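Local coordinates for protein esterase (uncultured bacterium pCosCE1, PDB 7ATL) that hydrolyses carboxylic esters and also shows promiscuous acyltransferase activity, as a family VIII carboxylesterase of the beta-lactamase type, at residues F209-L217 against A254-G263. Numbering follows the deposited sequence.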
# COMPACT_ATOMS: atom_id res chain seq x y z
N PHE A 209 -3.68 11.33 -6.55
CA PHE A 209 -2.62 11.79 -5.60
C PHE A 209 -3.13 12.90 -4.67
O PHE A 209 -2.43 13.21 -3.70
CB PHE A 209 -1.39 12.22 -6.39
CG PHE A 209 -0.54 11.06 -6.81
CD1 PHE A 209 0.32 10.47 -5.89
CD2 PHE A 209 -0.65 10.53 -8.08
CE1 PHE A 209 1.09 9.38 -6.25
CE2 PHE A 209 0.12 9.43 -8.44
CZ PHE A 209 0.99 8.87 -7.52
N TYR A 210 -4.29 13.47 -4.99
CA TYR A 210 -5.07 14.38 -4.14
C TYR A 210 -6.53 14.41 -4.61
O TYR A 210 -6.79 13.94 -5.73
CB TYR A 210 -4.47 15.78 -4.18
CG TYR A 210 -4.85 16.61 -5.37
CD1 TYR A 210 -4.25 16.43 -6.59
CD2 TYR A 210 -5.82 17.60 -5.26
CE1 TYR A 210 -4.58 17.21 -7.69
CE2 TYR A 210 -6.17 18.39 -6.35
CZ TYR A 210 -5.53 18.21 -7.56
OH TYR A 210 -5.84 19.01 -8.63
N THR A 211 -7.43 14.92 -3.77
CA THR A 211 -8.87 15.09 -4.10
C THR A 211 -9.27 16.54 -3.83
O THR A 211 -8.70 17.14 -2.90
CB THR A 211 -9.74 14.10 -3.33
OG1 THR A 211 -11.07 14.29 -3.78
CG2 THR A 211 -9.65 14.27 -1.83
N THR A 212 -10.18 17.08 -4.65
CA THR A 212 -10.87 18.38 -4.42
C THR A 212 -12.23 18.14 -3.76
O THR A 212 -12.86 19.13 -3.39
CB THR A 212 -11.09 19.17 -5.72
OG1 THR A 212 -11.93 18.38 -6.57
CG2 THR A 212 -9.80 19.56 -6.40
N ASP A 213 -12.65 16.89 -3.61
CA ASP A 213 -13.97 16.51 -3.04
C ASP A 213 -13.80 16.26 -1.54
O ASP A 213 -13.74 15.08 -1.12
CB ASP A 213 -14.52 15.30 -3.80
CG ASP A 213 -15.91 14.87 -3.37
OD1 ASP A 213 -16.33 15.25 -2.26
OD2 ASP A 213 -16.55 14.13 -4.16
N VAL A 214 -13.75 17.34 -0.75
CA VAL A 214 -13.51 17.33 0.72
C VAL A 214 -14.54 16.45 1.44
O VAL A 214 -14.12 15.68 2.31
CB VAL A 214 -13.52 18.75 1.32
CG1 VAL A 214 -13.16 18.72 2.81
CG2 VAL A 214 -12.63 19.70 0.53
N ASP A 215 -15.83 16.59 1.13
CA ASP A 215 -16.96 15.95 1.88
C ASP A 215 -16.91 14.43 1.72
O ASP A 215 -17.41 13.75 2.62
CB ASP A 215 -18.36 16.42 1.44
CG ASP A 215 -18.52 17.93 1.22
OD1 ASP A 215 -17.83 18.71 1.92
OD2 ASP A 215 -19.33 18.31 0.34
N ASN A 216 -16.39 13.90 0.61
CA ASN A 216 -16.44 12.43 0.35
C ASN A 216 -15.16 11.70 0.82
O ASN A 216 -15.09 10.49 0.65
CB ASN A 216 -16.75 12.12 -1.11
CG ASN A 216 -17.29 10.71 -1.29
OD1 ASN A 216 -18.17 10.25 -0.54
ND2 ASN A 216 -16.74 10.00 -2.25
N LEU A 217 -14.19 12.39 1.43
CA LEU A 217 -12.94 11.75 1.94
C LEU A 217 -13.17 11.35 3.40
O LEU A 217 -13.34 12.22 4.24
CB LEU A 217 -11.78 12.75 1.80
CG LEU A 217 -10.39 12.24 2.17
CD1 LEU A 217 -10.04 11.03 1.33
CD2 LEU A 217 -9.35 13.33 2.00
N ALA A 254 -3.76 15.10 1.60
CA ALA A 254 -4.68 14.54 0.58
C ALA A 254 -5.45 15.64 -0.17
O ALA A 254 -5.99 15.33 -1.25
CB ALA A 254 -5.64 13.57 1.26
N LEU A 255 -5.55 16.85 0.38
CA LEU A 255 -6.37 17.96 -0.22
C LEU A 255 -5.47 18.95 -0.96
O LEU A 255 -6.03 19.80 -1.65
CB LEU A 255 -7.18 18.66 0.87
CG LEU A 255 -8.14 17.75 1.65
CD1 LEU A 255 -8.77 18.48 2.82
CD2 LEU A 255 -9.22 17.19 0.73
N ASP A 256 -4.16 18.79 -0.85
CA ASP A 256 -3.14 19.75 -1.35
C ASP A 256 -2.70 19.32 -2.74
O ASP A 256 -1.93 18.37 -2.84
CB ASP A 256 -1.97 19.81 -0.37
CG ASP A 256 -0.92 20.85 -0.72
OD1 ASP A 256 -1.09 21.53 -1.75
OD2 ASP A 256 0.06 20.96 0.05
N ALA A 257 -3.11 20.03 -3.79
CA ALA A 257 -2.72 19.74 -5.19
C ALA A 257 -1.20 19.94 -5.38
O ALA A 257 -0.68 19.50 -6.43
CB ALA A 257 -3.54 20.60 -6.13
N GLN A 258 -0.52 20.59 -4.43
CA GLN A 258 0.92 20.96 -4.54
C GLN A 258 1.78 19.90 -3.83
O GLN A 258 2.99 19.88 -4.08
CB GLN A 258 1.27 22.31 -3.90
CG GLN A 258 0.51 23.53 -4.41
CD GLN A 258 0.23 23.50 -5.90
OE1 GLN A 258 -0.91 23.67 -6.35
NE2 GLN A 258 1.28 23.26 -6.66
N ALA A 259 1.20 19.08 -2.96
CA ALA A 259 1.97 18.07 -2.21
C ALA A 259 2.63 17.10 -3.20
O ALA A 259 1.94 16.65 -4.14
CB ALA A 259 1.06 17.36 -1.23
N TYR A 260 3.92 16.80 -3.03
CA TYR A 260 4.66 15.92 -3.98
C TYR A 260 3.99 14.54 -4.01
O TYR A 260 3.51 14.02 -2.99
CB TYR A 260 6.17 15.87 -3.71
CG TYR A 260 6.61 15.04 -2.54
CD1 TYR A 260 6.76 13.68 -2.66
CD2 TYR A 260 6.87 15.61 -1.30
CE1 TYR A 260 7.16 12.90 -1.59
CE2 TYR A 260 7.26 14.84 -0.22
CZ TYR A 260 7.41 13.48 -0.36
OH TYR A 260 7.80 12.67 0.68
N PRO A 261 3.89 13.96 -5.22
CA PRO A 261 3.30 12.63 -5.40
C PRO A 261 4.19 11.55 -4.78
O PRO A 261 5.24 11.33 -5.30
CB PRO A 261 3.23 12.48 -6.92
CG PRO A 261 4.31 13.40 -7.45
CD PRO A 261 4.26 14.58 -6.50
N SER A 262 3.76 10.98 -3.65
CA SER A 262 4.43 9.84 -2.98
C SER A 262 3.86 8.55 -3.55
O SER A 262 2.73 8.21 -3.21
CB SER A 262 4.28 9.89 -1.47
OG SER A 262 4.65 8.64 -0.89
N GLY A 263 4.63 7.87 -4.38
CA GLY A 263 4.28 6.53 -4.91
C GLY A 263 4.08 5.48 -3.82
O GLY A 263 3.25 4.58 -4.03
O HOH W 1 0.32 14.48 -4.12
O HOH W 2 -8.92 20.35 -2.15
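Two loops of the beta-lactamase-like fold meet here: 209-217, which follows helix 190-199, meets 254-263, which leads toward strand 268-269. Their one direct hydrogen bond runs from Thr211 N to Ala254 O (2.9 Å). It is fairly straight at the hydrogen (159°) and meets the carbonyl oxygen almost end-on. Tyr210 CA makes a CA-H...O contact with the same oxygen.

The Tyr210 ring lies with one face on Ala257. The Ala257 methyl sits over that face, displaced toward the rim, with CB 3.4 Å from Tyr210 CZ. Tyr210 CG stands between the backbone N and carbonyl carbon (chi1 81°), which lays the ring over Ala257, the second residue of the type I turn Asp256-Ala259. Within that turn Asp256 OD1 accepts from Gln258 N, an Asx turn, with the N-H coming from above the carboxylate plane.

Phe209 makes the second CH-pi contact. Pro261 CB lies over one ring face, 3.9 Å from the ring centroid, and the two side chains cross at about a right angle. Ser262 O approaches the ring edge, 3.6 Å from Phe209 CE1. Leu190, Pro191 and Phe194 of helix 190-199 also pack on Phe209.

An apolar cluster gathers round Leu255 CD2, which meets Thr211 CG2, Val214 CG2 and Leu217 CD2. Leu217 CD2 also touches Ala254 CB at 3.8 Å. Thr211 OG1, anti to the backbone N (chi1 -176°), accepts from Asp213 N in an ST turn.

One water donates to Thr211 O and Leu255 O. Another lies near Phe209 O and Ala259 O, with more acceptors in reach than protons. Ser262 OG is hydrogen-bonded to Asp176 OD2. The two loops thus pack beside Ser65 and Lys68, probably the SxxK serine site of this beta-lactamase-like fold, which the Ser262 side chain nears without touching.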